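Side-chain contacts in Lin0012 protein (Listeria innocua, PDB 3K17), which is probably a phosphomevalonate kinase of the GHMP family, which would use ATP to phosphorylate phosphomevalonate on the mevalonate route to isoprenoids: residues I82-T87 with K190-F195; Q245-R250 with Q282-K287; A301-N306 with E333-E338. One frame throughout, in Å; residues are numbered along the deposited sequence.

Contact 1. Residues I82-T87 with K190-F195; sequences INIATT and KSLEWF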
# COMPACT_ATOMS: atom_id res chain seq x y z
N ILE A 82 -23.65 -5.94 -16.61
CA ILE A 82 -23.80 -4.71 -17.38
C ILE A 82 -22.59 -4.51 -18.31
O ILE A 82 -22.74 -4.11 -19.47
CB ILE A 82 -23.94 -3.48 -16.44
CG1 ILE A 82 -25.32 -3.50 -15.78
CG2 ILE A 82 -23.72 -2.18 -17.20
CD1 ILE A 82 -25.49 -2.46 -14.68
N ASN A 83 -21.40 -4.80 -17.79
CA ASN A 83 -20.18 -4.63 -18.57
C ASN A 83 -20.11 -5.61 -19.74
O ASN A 83 -19.79 -5.23 -20.87
CB ASN A 83 -18.96 -4.78 -17.66
CG ASN A 83 -18.80 -3.60 -16.70
OD1 ASN A 83 -18.29 -3.74 -15.57
ND2 ASN A 83 -19.22 -2.43 -17.15
N ILE A 84 -20.42 -6.88 -19.49
CA ILE A 84 -20.38 -7.86 -20.56
C ILE A 84 -21.49 -7.58 -21.59
O ILE A 84 -21.28 -7.76 -22.78
CB ILE A 84 -20.51 -9.29 -20.02
CG1 ILE A 84 -20.15 -10.30 -21.11
CG2 ILE A 84 -21.92 -9.54 -19.52
CD1 ILE A 84 -20.16 -11.74 -20.64
N ALA A 85 -22.65 -7.14 -21.12
CA ALA A 85 -23.75 -6.86 -22.05
C ALA A 85 -23.35 -5.67 -22.94
O ALA A 85 -23.61 -5.66 -24.15
CB ALA A 85 -25.01 -6.54 -21.29
N THR A 86 -22.71 -4.69 -22.32
CA THR A 86 -22.25 -3.50 -23.02
C THR A 86 -21.22 -3.87 -24.10
O THR A 86 -21.29 -3.37 -25.21
CB THR A 86 -21.62 -2.50 -22.02
OG1 THR A 86 -22.66 -1.94 -21.20
CG2 THR A 86 -20.89 -1.39 -22.76
N THR A 87 -20.27 -4.73 -23.75
CA THR A 87 -19.25 -5.15 -24.69
C THR A 87 -19.90 -5.95 -25.83
O THR A 87 -19.47 -5.85 -26.98
CB THR A 87 -18.17 -6.01 -24.01
OG1 THR A 87 -17.41 -5.19 -23.12
CG2 THR A 87 -17.24 -6.65 -25.05
N LYS A 190 -9.92 -15.44 -26.76
CA LYS A 190 -11.05 -15.38 -27.68
C LYS A 190 -11.93 -14.18 -27.35
O LYS A 190 -12.06 -13.81 -26.19
CB LYS A 190 -11.90 -16.66 -27.59
CG LYS A 190 -11.21 -17.91 -28.13
CD LYS A 190 -11.05 -17.82 -29.64
CE LYS A 190 -10.44 -19.09 -30.23
NZ LYS A 190 -10.28 -19.00 -31.71
N SER A 191 -12.52 -13.56 -28.37
CA SER A 191 -13.38 -12.41 -28.12
C SER A 191 -14.73 -12.90 -27.62
O SER A 191 -15.07 -14.09 -27.74
CB SER A 191 -13.59 -11.60 -29.40
OG SER A 191 -14.54 -12.23 -30.26
N LEU A 192 -15.51 -11.99 -27.06
CA LEU A 192 -16.83 -12.30 -26.56
C LEU A 192 -17.71 -12.68 -27.76
O LEU A 192 -18.56 -13.58 -27.67
CB LEU A 192 -17.41 -11.09 -25.84
CG LEU A 192 -18.82 -11.23 -25.27
CD1 LEU A 192 -18.83 -12.35 -24.24
CD2 LEU A 192 -19.25 -9.91 -24.65
N GLU A 193 -17.50 -12.01 -28.89
CA GLU A 193 -18.28 -12.28 -30.09
C GLU A 193 -18.07 -13.71 -30.56
O GLU A 193 -19.00 -14.35 -31.05
CB GLU A 193 -17.90 -11.31 -31.22
CG GLU A 193 -18.71 -11.52 -32.50
CD GLU A 193 -18.35 -10.53 -33.60
OE1 GLU A 193 -17.15 -10.36 -33.87
OE2 GLU A 193 -19.28 -9.93 -34.19
N TRP A 194 -16.85 -14.21 -30.41
CA TRP A 194 -16.52 -15.57 -30.80
C TRP A 194 -17.24 -16.56 -29.89
O TRP A 194 -17.71 -17.61 -30.33
CB TRP A 194 -15.01 -15.79 -30.71
CG TRP A 194 -14.57 -17.16 -31.12
CD1 TRP A 194 -14.25 -17.58 -32.38
CD2 TRP A 194 -14.48 -18.31 -30.28
NE1 TRP A 194 -13.96 -18.93 -32.38
CE2 TRP A 194 -14.10 -19.40 -31.10
CE3 TRP A 194 -14.68 -18.53 -28.91
CZ2 TRP A 194 -13.91 -20.69 -30.59
CZ3 TRP A 194 -14.50 -19.82 -28.40
CH2 TRP A 194 -14.12 -20.88 -29.24
N PHE A 195 -17.32 -16.22 -28.60
CA PHE A 195 -17.98 -17.08 -27.62
C PHE A 195 -19.47 -17.21 -27.91
O PHE A 195 -20.05 -18.28 -27.71
CB PHE A 195 -17.80 -16.51 -26.21
CG PHE A 195 -16.58 -17.01 -25.49
CD1 PHE A 195 -16.47 -18.35 -25.13
CD2 PHE A 195 -15.55 -16.14 -25.14
CE1 PHE A 195 -15.37 -18.82 -24.42
CE2 PHE A 195 -14.43 -16.60 -24.42
CZ PHE A 195 -14.34 -17.94 -24.06
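L192 meets I84 and T87 where the capped start of helix 192-197 packs against helix 76-91. Residues 82-87 belong to the N-terminal GHMP kinase family region. The contact is thus helix-to-helix packing, with one leucine set between two residues of the facing helix. K190 comes just before the helix start. It folds back over its own segment, with CD 3.5 Å above the W194 ring plane and over the centre. S191 is the N-cap residue. Its OG accepts a hydrogen bond from W194 N at 3.0 Å, with an N-H...O angle of 150°. This bond ties down the first turn, from which L192 projects. L192 carries the contact across. Its CG is anti to the backbone N (chi1 179°), which extends the branched end toward helix 76-91. L192 CD2 lies 3.5 Å from I84 O and 3.7 Å from I84 CG1. The methyl therefore packs on a helix carbonyl as well as on a side chain. L192 CD1 meets I84 CD1 at 3.9 Å, and the two side chains cross at about a right angle. The methyl of T87 also faces the leucine, while its OG1 is hydrogen-bonded to Y189 O of the second subunit. L150 of helix 141-156 touches both I84 and L192, as does A188 of the second subunit, so this apolar cluster is part of a subunit interface. A bound triethylene glycol, probably from the crystallisation liquor, lies about 4 Å from the side chain of L192. Further along, W194 and F195 keep to their own side of the contact. The last link between the segments is again made by the leucine, with L192 CD2 3.9 Å from T87 CG2.

Contact 2. Residues Q245-R250 with Q282-K287; sequences QHFLTR and QELGTK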
# COMPACT_ATOMS: atom_id res chain seq x y z
N GLN A 245 -14.71 -39.70 -6.92
CA GLN A 245 -15.09 -40.28 -8.20
C GLN A 245 -16.25 -41.26 -8.02
O GLN A 245 -17.09 -41.41 -8.91
CB GLN A 245 -13.89 -40.99 -8.85
CG GLN A 245 -14.17 -41.49 -10.26
CD GLN A 245 -14.68 -40.38 -11.18
OE1 GLN A 245 -13.96 -39.42 -11.47
NE2 GLN A 245 -15.92 -40.51 -11.63
N HIS A 246 -16.30 -41.92 -6.87
CA HIS A 246 -17.39 -42.86 -6.58
C HIS A 246 -18.67 -42.05 -6.51
O HIS A 246 -19.72 -42.47 -7.00
CB HIS A 246 -17.15 -43.56 -5.24
CG HIS A 246 -18.31 -44.41 -4.81
ND1 HIS A 246 -18.74 -45.51 -5.52
CD2 HIS A 246 -19.13 -44.32 -3.73
CE1 HIS A 246 -19.77 -46.06 -4.90
NE2 HIS A 246 -20.03 -45.35 -3.82
N PHE A 247 -18.57 -40.89 -5.87
CA PHE A 247 -19.71 -39.99 -5.73
C PHE A 247 -20.22 -39.61 -7.12
O PHE A 247 -21.40 -39.78 -7.42
CB PHE A 247 -19.30 -38.72 -4.98
CG PHE A 247 -20.28 -37.59 -5.10
CD1 PHE A 247 -21.59 -37.73 -4.64
CD2 PHE A 247 -19.91 -36.39 -5.70
CE1 PHE A 247 -22.51 -36.69 -4.78
CE2 PHE A 247 -20.82 -35.35 -5.84
CZ PHE A 247 -22.12 -35.50 -5.38
N LEU A 248 -19.32 -39.11 -7.96
CA LEU A 248 -19.68 -38.71 -9.32
C LEU A 248 -20.33 -39.85 -10.11
O LEU A 248 -21.43 -39.70 -10.64
CB LEU A 248 -18.45 -38.22 -10.08
CG LEU A 248 -17.78 -36.92 -9.62
CD1 LEU A 248 -16.59 -36.62 -10.53
CD2 LEU A 248 -18.79 -35.77 -9.67
N THR A 249 -19.63 -40.97 -10.19
CA THR A 249 -20.13 -42.14 -10.92
C THR A 249 -21.52 -42.50 -10.44
O THR A 249 -22.44 -42.71 -11.24
CB THR A 249 -19.21 -43.35 -10.70
OG1 THR A 249 -17.88 -43.03 -11.15
CG2 THR A 249 -19.74 -44.57 -11.46
N ARG A 250 -21.66 -42.57 -9.13
CA ARG A 250 -22.93 -42.90 -8.50
C ARG A 250 -23.97 -41.83 -8.89
O ARG A 250 -25.11 -42.14 -9.21
CB ARG A 250 -22.75 -42.94 -6.99
CG ARG A 250 -23.92 -43.54 -6.24
CD ARG A 250 -23.87 -45.06 -6.26
NE ARG A 250 -25.20 -45.60 -5.97
CZ ARG A 250 -26.20 -45.57 -6.84
NH1 ARG A 250 -26.02 -45.03 -8.04
NH2 ARG A 250 -27.39 -46.05 -6.50
N GLN A 282 -25.15 -37.52 1.52
CA GLN A 282 -24.90 -37.75 2.94
C GLN A 282 -23.51 -38.37 3.06
O GLN A 282 -22.72 -38.00 3.92
CB GLN A 282 -25.92 -38.72 3.54
CG GLN A 282 -27.36 -38.24 3.56
CD GLN A 282 -28.30 -39.24 4.22
OE1 GLN A 282 -28.39 -40.40 3.80
NE2 GLN A 282 -28.99 -38.81 5.26
N GLU A 283 -23.23 -39.32 2.17
CA GLU A 283 -21.95 -40.01 2.15
C GLU A 283 -20.82 -39.02 1.88
O GLU A 283 -19.80 -39.01 2.59
CB GLU A 283 -21.95 -41.08 1.05
CG GLU A 283 -23.11 -42.05 1.13
CD GLU A 283 -23.01 -42.98 2.33
OE1 GLU A 283 -24.00 -43.69 2.61
OE2 GLU A 283 -21.94 -43.01 2.97
N LEU A 284 -20.99 -38.20 0.85
CA LEU A 284 -20.00 -37.21 0.49
C LEU A 284 -19.72 -36.30 1.68
O LEU A 284 -18.56 -36.02 2.00
CB LEU A 284 -20.49 -36.37 -0.70
CG LEU A 284 -19.61 -35.18 -1.12
CD1 LEU A 284 -18.21 -35.67 -1.44
CD2 LEU A 284 -20.22 -34.48 -2.32
N GLY A 285 -20.79 -35.84 2.32
CA GLY A 285 -20.64 -34.96 3.47
C GLY A 285 -19.84 -35.62 4.58
O GLY A 285 -18.98 -34.99 5.20
N THR A 286 -20.13 -36.89 4.82
CA THR A 286 -19.46 -37.65 5.86
C THR A 286 -17.98 -37.84 5.54
O THR A 286 -17.12 -37.50 6.35
CB THR A 286 -20.11 -39.04 6.02
OG1 THR A 286 -21.44 -38.89 6.53
CG2 THR A 286 -19.29 -39.91 6.98
N LYS A 287 -17.70 -38.37 4.36
CA LYS A 287 -16.32 -38.61 3.95
C LYS A 287 -15.46 -37.35 3.91
O LYS A 287 -14.32 -37.35 4.37
CB LYS A 287 -16.29 -39.29 2.58
CG LYS A 287 -17.01 -40.62 2.52
CD LYS A 287 -16.88 -41.23 1.13
CE LYS A 287 -17.63 -42.55 1.01
NZ LYS A 287 -17.46 -43.13 -0.35
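F247 and L284 have CA atoms 6.8 Å apart, on two antiparallel helices, 241-264 and 267-288, that follow each other in the chain and form a helical hairpin. The main contact is a CH-pi interaction. L284 CD2 sits over one face of the F247 ring, 3.7 Å from the centroid and 13° off the ring normal. The methyl is therefore almost centred, and it lies 3.7 Å from both F247 CE2 and CZ. Each side chain has CG anti to its own backbone N, with chi1 165° for F247 and 174° for L284. These torsions bring the ring and the leucine branch together between the helices. F247 is also packed by I280 and L281 of helix 267-288 and by Y21 and A22 of a loop. L284 reaches I233 and F236 of helix 226-239, so the hairpin is joined to a third helix. K287, one turn after L284, lies at the edge of the contact. Its chain is extended beyond CG and crosses the H246 side chain at about a right angle. K287 NZ approaches the imidazole obliquely and stops 4.0 Å from H246 CD2. In the first helix, T249 OG1 donates to Q245 O at 2.9 Å. T249 N bonds the same oxygen from the other face of its plane, so two donors hold that carbonyl. T286 OG1 and T286 N bind Q282 O in the same way in the second helix. R250 forms salt bridges to E253 and, across the hairpin, to E276. Cohesion between the two segments is thus apolar and dispersive at the buried F247-L284 pair. At the solvent-exposed edge, K287 NZ is 4.9 Å from H246 NE2, and its positive charge would tend to disfavour protonation of the imidazole.

Contact 3. Residues A301-N306 with E333-E338; sequences ADSAEN and EKLVNE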
# COMPACT_ATOMS: atom_id res chain seq x y z
N ALA A 301 -35.96 -34.13 5.43
CA ALA A 301 -36.00 -35.24 4.48
C ALA A 301 -36.61 -36.50 5.09
O ALA A 301 -37.36 -37.21 4.43
CB ALA A 301 -34.60 -35.54 3.95
N ASP A 302 -36.29 -36.78 6.35
CA ASP A 302 -36.85 -37.97 6.99
C ASP A 302 -38.36 -37.91 7.02
O ASP A 302 -39.04 -38.89 6.68
CB ASP A 302 -36.32 -38.12 8.41
CG ASP A 302 -34.90 -38.62 8.45
OD1 ASP A 302 -34.46 -39.20 7.43
OD2 ASP A 302 -34.22 -38.45 9.48
N SER A 303 -38.91 -36.76 7.41
CA SER A 303 -40.35 -36.61 7.47
C SER A 303 -40.96 -36.77 6.08
O SER A 303 -42.07 -37.29 5.93
CB SER A 303 -40.71 -35.25 8.08
OG SER A 303 -39.96 -34.21 7.49
N ALA A 304 -40.25 -36.31 5.06
CA ALA A 304 -40.73 -36.43 3.69
C ALA A 304 -40.81 -37.91 3.33
O ALA A 304 -41.75 -38.36 2.68
CB ALA A 304 -39.79 -35.71 2.73
N GLU A 305 -39.81 -38.66 3.76
CA GLU A 305 -39.77 -40.09 3.48
C GLU A 305 -40.79 -40.87 4.31
O GLU A 305 -41.48 -41.75 3.78
CB GLU A 305 -38.35 -40.62 3.73
CG GLU A 305 -37.35 -40.18 2.67
CD GLU A 305 -35.96 -40.73 2.91
OE1 GLU A 305 -35.86 -41.85 3.43
OE2 GLU A 305 -34.98 -40.05 2.56
N ASN A 306 -40.91 -40.55 5.59
CA ASN A 306 -41.87 -41.24 6.45
C ASN A 306 -43.29 -41.02 5.98
O ASN A 306 -44.17 -41.84 6.22
CB ASN A 306 -41.74 -40.75 7.90
CG ASN A 306 -40.38 -41.02 8.49
OD1 ASN A 306 -39.76 -42.05 8.20
ND2 ASN A 306 -39.91 -40.11 9.33
N GLU A 333 -49.51 -31.60 2.88
CA GLU A 333 -49.93 -30.71 3.96
C GLU A 333 -49.50 -31.28 5.31
O GLU A 333 -49.08 -30.54 6.20
CB GLU A 333 -51.44 -30.51 3.92
CG GLU A 333 -51.93 -29.91 2.60
CD GLU A 333 -53.44 -29.77 2.53
OE1 GLU A 333 -54.15 -30.74 2.90
OE2 GLU A 333 -53.93 -28.71 2.10
N LYS A 334 -49.62 -32.60 5.47
CA LYS A 334 -49.21 -33.26 6.70
C LYS A 334 -47.71 -33.10 6.87
O LYS A 334 -47.21 -32.86 7.97
CB LYS A 334 -49.55 -34.76 6.66
CG LYS A 334 -50.81 -35.16 7.42
CD LYS A 334 -52.07 -34.65 6.76
CE LYS A 334 -53.31 -35.16 7.49
NZ LYS A 334 -53.39 -36.66 7.48
N LEU A 335 -46.98 -33.24 5.76
CA LEU A 335 -45.53 -33.10 5.78
C LEU A 335 -45.17 -31.68 6.21
O LEU A 335 -44.34 -31.49 7.10
CB LEU A 335 -44.95 -33.39 4.40
CG LEU A 335 -43.44 -33.19 4.24
CD1 LEU A 335 -42.69 -34.08 5.20
CD2 LEU A 335 -43.04 -33.48 2.80
N VAL A 336 -45.79 -30.69 5.57
CA VAL A 336 -45.55 -29.29 5.88
C VAL A 336 -45.82 -28.99 7.36
O VAL A 336 -45.07 -28.25 7.99
CB VAL A 336 -46.42 -28.37 5.00
CG1 VAL A 336 -46.38 -26.93 5.51
CG2 VAL A 336 -45.92 -28.42 3.56
N ASN A 337 -46.89 -29.56 7.91
CA ASN A 337 -47.22 -29.34 9.31
C ASN A 337 -46.09 -29.85 10.21
O ASN A 337 -45.74 -29.22 11.20
CB ASN A 337 -48.54 -30.03 9.67
CG ASN A 337 -48.90 -29.89 11.14
OD1 ASN A 337 -48.51 -30.72 11.97
ND2 ASN A 337 -49.63 -28.83 11.49
N GLU A 338 -45.53 -31.00 9.85
CA GLU A 338 -44.43 -31.58 10.62
C GLU A 338 -43.20 -30.67 10.52
O GLU A 338 -42.50 -30.45 11.52
CB GLU A 338 -44.09 -32.97 10.10
CG GLU A 338 -45.13 -34.01 10.45
CD GLU A 338 -45.43 -34.04 11.94
OE1 GLU A 338 -44.48 -34.19 12.73
OE2 GLU A 338 -46.62 -33.91 12.31
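L335 has CG anti to its backbone nitrogen (chi1 176°) and chi2 near 60°, which sends both methyls across to S303 and A304. S303 has chi1 48°, which sets OG between the backbone N and the carbonyl carbon, next to the leucine. The contact joins helices 295-306 and 329-341 in the C-terminal GHMP domain, whose fold in this family is ferredoxin-like. L335 CD1 presses on the peptide between the two residues. It lies 3.3 Å from both S303 C and A304 N, which is tight packing against backbone. The same methyl is 3.6 Å from S303 OG. L335 CD2 turns to the alanine, 3.9 Å from A304 CB. The small side chain of A304 lets the helices come close, with A304 CA and L335 CA 6.2 Å apart. A324 of strand 321-326 touches both A304 and L335, and S326 touches the leucine. The two helices thus meet over this strand. S303 OG bonds mainly to E299 O in its own helix, also to L300 O, and weakly to W339 NE1 on helix 329-341. Away from the leucine, D302 and E305 form salt bridges with R278 of helix 267-288. The S303 hydroxyl is thus already satisfied where the L335 methyl packs on it and on the peptide.

Contact 1 lies far from the others, with its centre about 47 Å from that of contact 3 and on the opposite side of the chain's centre. Contacts 2 and 3 are neighbours, about 6 Å apart at their nearest atoms. Helix 267-288 of contact 2 is followed in the chain by helix 295-306 of contact 3. Contacts 1 and 3 are buried, whereas contact 2 runs from a buried pair to a solvent-exposed edge. Each centres on a leucine of its own. In contact 1 the leucine meets aliphatic groups and a helix carbonyl at a subunit interface. In contact 2 it meets an aromatic face, and in contact 3 helix backbone. Another subunit takes part at contact 1 alone.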